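Local coordinates for protein POP2 (Saccharomyces cerevisiae, PDB 1UOC) that degrades poly(A) from the 3' end in vitro and is probably a catalytic subunit of the CCR4-NOT mRNA deadenylase, represented here by the RNase D domain of POP2, at residues Val19-Arg32 and Lys130-Leu144. Residues are numbered along the deposited sequence; the frame is centred on the assembly and turned at random.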
loop_
_atom_site.group_PDB
_atom_site.type_symbol
_atom_site.label_atom_id
_atom_site.label_comp_id
_atom_site.label_asym_id
_atom_site.label_seq_id
_atom_site.Cartn_x
_atom_site.Cartn_y
_atom_site.Cartn_z
ATOM N N VAL A 19 -8.047 12.931 -2.500
ATOM C CA VAL A 19 -9.398 12.523 -2.835
ATOM C C VAL A 19 -10.269 12.635 -1.587
ATOM O O VAL A 19 -9.867 12.226 -0.494
ATOM C CB VAL A 19 -9.436 11.064 -3.364
ATOM C CG1 VAL A 19 -10.804 10.756 -3.957
ATOM C CG2 VAL A 19 -8.347 10.853 -4.415
ATOM N N TRP A 20 -11.448 13.226 -1.770
ATOM C CA TRP A 20 -12.431 13.406 -0.713
ATOM C C TRP A 20 -13.727 12.892 -1.307
ATOM O O TRP A 20 -13.709 12.324 -2.392
ATOM C CB TRP A 20 -12.555 14.890 -0.323
ATOM C CG TRP A 20 -11.248 15.475 0.113
ATOM C CD1 TRP A 20 -10.289 16.021 -0.693
ATOM C CD2 TRP A 20 -10.699 15.468 1.436
ATOM N NE1 TRP A 20 -9.179 16.348 0.042
ATOM C CE2 TRP A 20 -9.401 16.019 1.351
ATOM C CE3 TRP A 20 -11.174 15.047 2.678
ATOM C CZ2 TRP A 20 -8.571 16.161 2.463
ATOM C CZ3 TRP A 20 -10.351 15.187 3.792
ATOM C CH2 TRP A 20 -9.060 15.740 3.674
ATOM N N LYS A 21 -14.843 13.071 -0.611
ATOM C CA LYS A 21 -16.125 12.591 -1.115
ATOM C C LYS A 21 -16.496 13.261 -2.442
ATOM O O LYS A 21 -17.108 12.639 -3.311
ATOM C CB LYS A 21 -17.227 12.840 -0.076
ATOM C CG LYS A 21 -18.583 12.223 -0.423
ATOM C CD LYS A 21 -19.611 12.457 0.695
ATOM C CE LYS A 21 -21.003 11.914 0.320
ATOM N NZ LYS A 21 -21.046 10.418 0.201
ATOM N N SER A 22 -16.109 14.524 -2.600
ATOM C CA SER A 22 -16.419 15.280 -3.814
ATOM C C SER A 22 -15.824 14.733 -5.119
ATOM O O SER A 22 -16.501 14.742 -6.139
ATOM C CB SER A 22 -16.002 16.747 -3.648
ATOM O OG SER A 22 -14.610 16.861 -3.404
ATOM N N ASN A 23 -14.578 14.260 -5.101
ATOM C CA ASN A 23 -13.967 13.744 -6.328
ATOM C C ASN A 23 -13.690 12.241 -6.330
ATOM O O ASN A 23 -12.975 11.740 -7.193
ATOM C CB ASN A 23 -12.681 14.514 -6.638
ATOM C CG ASN A 23 -11.660 14.414 -5.528
ATOM O OD1 ASN A 23 -12.014 14.180 -4.373
ATOM N ND2 ASN A 23 -10.384 14.610 -5.869
ATOM N N LEU A 24 -14.283 11.522 -5.382
ATOM C CA LEU A 24 -14.105 10.077 -5.281
ATOM C C LEU A 24 -14.411 9.310 -6.577
ATOM O O LEU A 24 -13.583 8.535 -7.051
ATOM C CB LEU A 24 -14.979 9.516 -4.151
ATOM C CG LEU A 24 -14.915 8.000 -3.915
ATOM C CD1 LEU A 24 -13.473 7.563 -3.677
ATOM C CD2 LEU A 24 -15.774 7.638 -2.718
ATOM N N TYR A 25 -15.590 9.524 -7.152
ATOM C CA TYR A 25 -15.968 8.809 -8.371
ATOM C C TYR A 25 -15.189 9.185 -9.620
ATOM O O TYR A 25 -14.790 8.314 -10.389
ATOM C CB TYR A 25 -17.465 8.958 -8.623
ATOM C CG TYR A 25 -18.281 8.202 -7.609
ATOM C CD1 TYR A 25 -18.248 8.558 -6.263
ATOM C CD2 TYR A 25 -19.033 7.088 -7.979
ATOM C CE1 TYR A 25 -18.934 7.828 -5.308
ATOM C CE2 TYR A 25 -19.726 6.343 -7.031
ATOM C CZ TYR A 25 -19.668 6.722 -5.696
ATOM O OH TYR A 25 -20.341 5.997 -4.745
ATOM N N SER A 26 -14.944 10.473 -9.814
ATOM C CA SER A 26 -14.197 10.902 -10.982
ATOM C C SER A 26 -12.758 10.387 -10.940
ATOM O O SER A 26 -12.191 10.036 -11.976
ATOM C CB SER A 26 -14.221 12.430 -11.095
ATOM O OG SER A 26 -13.807 13.034 -9.893
ATOM N N GLU A 27 -12.168 10.323 -9.748
ATOM C CA GLU A 27 -10.792 9.821 -9.634
ATOM C C GLU A 27 -10.754 8.326 -9.909
ATOM O O GLU A 27 -9.791 7.818 -10.493
ATOM C CB GLU A 27 -10.203 10.115 -8.249
ATOM C CG GLU A 27 -10.059 11.600 -7.969
ATOM C CD GLU A 27 -9.236 12.336 -9.018
ATOM O OE1 GLU A 27 -9.402 13.570 -9.123
ATOM O OE2 GLU A 27 -8.419 11.705 -9.727
ATOM N N PHE A 28 -11.798 7.614 -9.492
ATOM C CA PHE A 28 -11.837 6.191 -9.747
ATOM C C PHE A 28 -12.084 5.935 -11.228
ATOM O O PHE A 28 -11.737 4.875 -11.750
ATOM C CB PHE A 28 -12.901 5.503 -8.904
ATOM C CG PHE A 28 -12.326 4.665 -7.807
ATOM C CD1 PHE A 28 -12.233 5.154 -6.513
ATOM C CD2 PHE A 28 -11.767 3.418 -8.095
ATOM C CE1 PHE A 28 -11.585 4.417 -5.520
ATOM C CE2 PHE A 28 -11.119 2.679 -7.112
ATOM C CZ PHE A 28 -11.028 3.183 -5.818
ATOM N N ALA A 29 -12.670 6.912 -11.912
ATOM C CA ALA A 29 -12.910 6.767 -13.348
ATOM C C ALA A 29 -11.539 6.823 -14.036
ATOM O O ALA A 29 -11.276 6.069 -14.971
ATOM C CB ALA A 29 -13.812 7.884 -13.853
ATOM N N VAL A 30 -10.667 7.710 -13.553
ATOM C CA VAL A 30 -9.312 7.843 -14.099
ATOM C C VAL A 30 -8.481 6.596 -13.787
ATOM O O VAL A 30 -7.749 6.104 -14.638
ATOM C CB VAL A 30 -8.580 9.073 -13.507
ATOM C CG1 VAL A 30 -7.117 9.083 -13.957
ATOM C CG2 VAL A 30 -9.283 10.358 -13.937
ATOM N N ILE A 31 -8.588 6.089 -12.561
ATOM C CA ILE A 31 -7.848 4.890 -12.166
ATOM C C ILE A 31 -8.234 3.745 -13.103
ATOM O O ILE A 31 -7.394 3.015 -13.615
ATOM C CB ILE A 31 -8.197 4.488 -10.705
ATOM C CG1 ILE A 31 -7.601 5.513 -9.737
ATOM C CG2 ILE A 31 -7.680 3.068 -10.398
ATOM C CD1 ILE A 31 -8.071 5.354 -8.298
ATOM N N ARG A 32 -9.530 3.616 -13.317
ATOM C CA ARG A 32 -10.102 2.594 -14.165
ATOM C C ARG A 32 -9.532 2.582 -15.593
ATOM O O ARG A 32 -9.311 1.514 -16.165
ATOM C CB ARG A 32 -11.617 2.798 -14.201
ATOM C CG ARG A 32 -12.444 1.546 -14.384
ATOM C CD ARG A 32 -13.936 1.897 -14.280
ATOM N NE ARG A 32 -14.265 2.377 -12.947
ATOM C CZ ARG A 32 -14.964 3.475 -12.682
ATOM N NH1 ARG A 32 -15.430 4.237 -13.665
ATOM N NH2 ARG A 32 -15.187 3.818 -11.419
ATOM N N LYS A 130 -11.595 18.506 7.898
ATOM C CA LYS A 130 -11.822 18.149 6.509
ATOM C C LYS A 130 -12.325 16.708 6.438
ATOM O O LYS A 130 -13.145 16.369 5.590
ATOM C CB LYS A 130 -10.522 18.282 5.708
ATOM C CG LYS A 130 -10.024 19.706 5.533
ATOM C CD LYS A 130 -8.794 19.705 4.647
ATOM C CE LYS A 130 -8.340 21.115 4.300
ATOM N NZ LYS A 130 -7.020 21.090 3.597
ATOM N N HIS A 131 -11.833 15.865 7.343
ATOM C CA HIS A 131 -12.219 14.457 7.373
ATOM C C HIS A 131 -13.651 14.278 7.838
ATOM O O HIS A 131 -14.375 13.400 7.360
ATOM C CB HIS A 131 -11.267 13.674 8.276
ATOM C CG HIS A 131 -9.971 13.321 7.615
ATOM N ND1 HIS A 131 -9.809 12.178 6.860
ATOM C CD2 HIS A 131 -8.791 13.982 7.550
ATOM C CE1 HIS A 131 -8.589 12.154 6.358
ATOM N NE2 HIS A 131 -7.949 13.238 6.759
ATOM N N GLU A 132 -14.050 15.125 8.777
ATOM C CA GLU A 132 -15.392 15.096 9.327
ATOM C C GLU A 132 -16.432 15.544 8.303
ATOM O O GLU A 132 -17.497 14.946 8.194
ATOM C CB GLU A 132 -15.466 16.000 10.568
ATOM C CG GLU A 132 -16.882 16.433 10.936
ATOM C CD GLU A 132 -16.927 17.430 12.086
ATOM O OE1 GLU A 132 -16.140 18.401 12.077
ATOM O OE2 GLU A 132 -17.769 17.248 12.994
ATOM N N ASN A 133 -16.123 16.584 7.543
ATOM C CA ASN A 133 -17.092 17.098 6.582
ATOM C C ASN A 133 -16.948 16.658 5.133
ATOM O O ASN A 133 -17.901 16.771 4.365
ATOM C CB ASN A 133 -17.112 18.629 6.628
ATOM C CG ASN A 133 -17.396 19.166 8.012
ATOM O OD1 ASN A 133 -18.297 18.688 8.708
ATOM N ND2 ASN A 133 -16.635 20.177 8.418
ATOM N N LEU A 134 -15.778 16.170 4.742
ATOM C CA LEU A 134 -15.607 15.756 3.356
ATOM C C LEU A 134 -15.005 14.368 3.212
ATOM O O LEU A 134 -14.806 13.891 2.102
ATOM C CB LEU A 134 -14.741 16.775 2.621
ATOM C CG LEU A 134 -15.286 18.207 2.655
ATOM C CD1 LEU A 134 -14.380 19.108 1.873
ATOM C CD2 LEU A 134 -16.692 18.251 2.081
ATOM N N GLY A 135 -14.729 13.725 4.340
ATOM C CA GLY A 135 -14.140 12.398 4.328
ATOM C C GLY A 135 -15.013 11.417 3.585
ATOM O O GLY A 135 -16.231 11.478 3.669
ATOM N N ILE A 136 -14.392 10.500 2.861
ATOM C CA ILE A 136 -15.165 9.543 2.098
ATOM C C ILE A 136 -15.630 8.370 2.950
ATOM O O ILE A 136 -15.002 8.025 3.971
ATOM C CB ILE A 136 -14.371 9.008 0.886
ATOM C CG1 ILE A 136 -13.554 7.807 1.293
ATOM C CG2 ILE A 136 -13.442 10.080 0.333
ATOM C CD1 ILE A 136 -13.721 6.692 0.330
ATOM N N ASP A 137 -16.735 7.760 2.527
ATOM C CA ASP A 137 -17.302 6.618 3.235
ATOM C C ASP A 137 -16.575 5.342 2.813
ATOM O O ASP A 137 -16.507 5.017 1.622
ATOM C CB ASP A 137 -18.807 6.535 2.940
ATOM C CG ASP A 137 -19.444 5.293 3.510
ATOM O OD1 ASP A 137 -19.443 4.255 2.813
ATOM O OD2 ASP A 137 -19.935 5.352 4.659
ATOM N N VAL A 138 -16.045 4.610 3.789
ATOM C CA VAL A 138 -15.283 3.405 3.487
ATOM C C VAL A 138 -16.006 2.317 2.698
ATOM O O VAL A 138 -15.378 1.644 1.890
ATOM C CB VAL A 138 -14.643 2.784 4.770
ATOM C CG1 VAL A 138 -15.633 1.903 5.502
ATOM C CG2 VAL A 138 -13.410 1.986 4.388
ATOM N N PHE A 139 -17.304 2.122 2.902
ATOM C CA PHE A 139 -17.999 1.094 2.124
ATOM C C PHE A 139 -18.079 1.500 0.646
ATOM O O PHE A 139 -17.885 0.676 -0.249
ATOM C CB PHE A 139 -19.422 0.852 2.643
ATOM C CG PHE A 139 -20.201 -0.126 1.801
ATOM C CD1 PHE A 139 -19.897 -1.484 1.833
ATOM C CD2 PHE A 139 -21.185 0.316 0.913
ATOM C CE1 PHE A 139 -20.558 -2.391 0.994
ATOM C CE2 PHE A 139 -21.853 -0.589 0.066
ATOM C CZ PHE A 139 -21.536 -1.937 0.108
ATOM N N GLU A 140 -18.376 2.772 0.403
ATOM C CA GLU A 140 -18.486 3.302 -0.951
ATOM C C GLU A 140 -17.157 3.134 -1.667
ATOM O O GLU A 140 -17.115 2.789 -2.848
ATOM C CB GLU A 140 -18.860 4.784 -0.898
ATOM C CG GLU A 140 -19.937 5.191 -1.881
ATOM C CD GLU A 140 -20.414 6.623 -1.671
ATOM O OE1 GLU A 140 -20.898 6.936 -0.558
ATOM O OE2 GLU A 140 -20.309 7.435 -2.620
ATOM N N PHE A 141 -16.073 3.388 -0.931
ATOM C CA PHE A 141 -14.722 3.263 -1.461
ATOM C C PHE A 141 -14.433 1.817 -1.824
ATOM O O PHE A 141 -13.943 1.537 -2.916
ATOM C CB PHE A 141 -13.684 3.734 -0.428
ATOM C CG PHE A 141 -12.256 3.402 -0.802
ATOM C CD1 PHE A 141 -11.518 4.248 -1.634
ATOM C CD2 PHE A 141 -11.669 2.208 -0.370
ATOM C CE1 PHE A 141 -10.221 3.914 -2.033
ATOM C CE2 PHE A 141 -10.377 1.864 -0.761
ATOM C CZ PHE A 141 -9.652 2.724 -1.601
ATOM N N SER A 142 -14.738 0.898 -0.910
ATOM C CA SER A 142 -14.463 -0.511 -1.157
ATOM C C SER A 142 -15.240 -1.007 -2.369
ATOM O O SER A 142 -14.739 -1.815 -3.146
ATOM C CB SER A 142 -14.796 -1.357 0.086
ATOM O OG SER A 142 -16.150 -1.772 0.104
ATOM N N GLN A 143 -16.459 -0.516 -2.540
ATOM C CA GLN A 143 -17.271 -0.933 -3.673
ATOM C C GLN A 143 -16.597 -0.472 -4.972
ATOM O O GLN A 143 -16.511 -1.226 -5.931
ATOM C CB GLN A 143 -18.679 -0.347 -3.560
ATOM C CG GLN A 143 -19.687 -0.973 -4.517
ATOM C CD GLN A 143 -19.873 -2.469 -4.283
ATOM O OE1 GLN A 143 -20.182 -2.906 -3.166
ATOM N NE2 GLN A 143 -19.691 -3.262 -5.341
ATOM N N LEU A 144 -16.114 0.768 -4.998
ATOM C CA LEU A 144 -15.440 1.279 -6.183
ATOM C C LEU A 144 -14.149 0.489 -6.467
ATOM O O LEU A 144 -13.763 0.290 -7.630
ATOM C CB LEU A 144 -15.128 2.763 -6.004
ATOM C CG LEU A 144 -16.328 3.704 -6.168
ATOM C CD1 LEU A 144 -15.926 5.169 -5.939
ATOM C CD2 LEU A 144 -16.880 3.533 -7.565
HETATM O O HOH W 1 -14.614 1.249 -10.193
#
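The indole of W20 lies against residues K130-G135. Its six-membered ring turns an edge to the face of H131, planes at 64°, while CH2 packs 3.6 Å from CB of K130. A hydrogen bond between H131 ND1 and F104 O would hold the imidazole in this orientation. Next to the indole the backbones join directly: K21 N donates to L134 O at 2.8 Å, in a nearly straight bond.

Further along, helices 24-32 and 138-144 run side by side in nearly the same direction, at 20°, and L144 is the knob that fits among L24, Y25, F28 and R32. Its CD1 stands over the centre of the Y25 ring, 3.9 Å from the centroid, and its CB stands over F28, 3.7 Å from the centroid. I31 CD1 takes the opposite face of F28, whose edge meets F141. L24, with CG anti to the backbone N, brings CD2 to 3.8 Å from CD1 of I136. The helix pair packs beside the mixed sheet: V19 and I136 share backbone hydrogen bonds with strand 99-103, and the rings of F28 and F141 both meet F102.

At the solvent side of the pair, E140 takes two partners. Y25 OH donates to its OE2 at 2.6 Å, reaching the anti side 25° out of the carboxylate plane, and OE1 forms a longer salt bridge with K21 NZ. A water bridges R32 NH2 and L144 O. The contact thus pairs an apolar core of L24, F28, I136, F141 and L144 with a polar outer border, where the lysine and the tyrosine hydroxyl would both stabilise the charged form of E140.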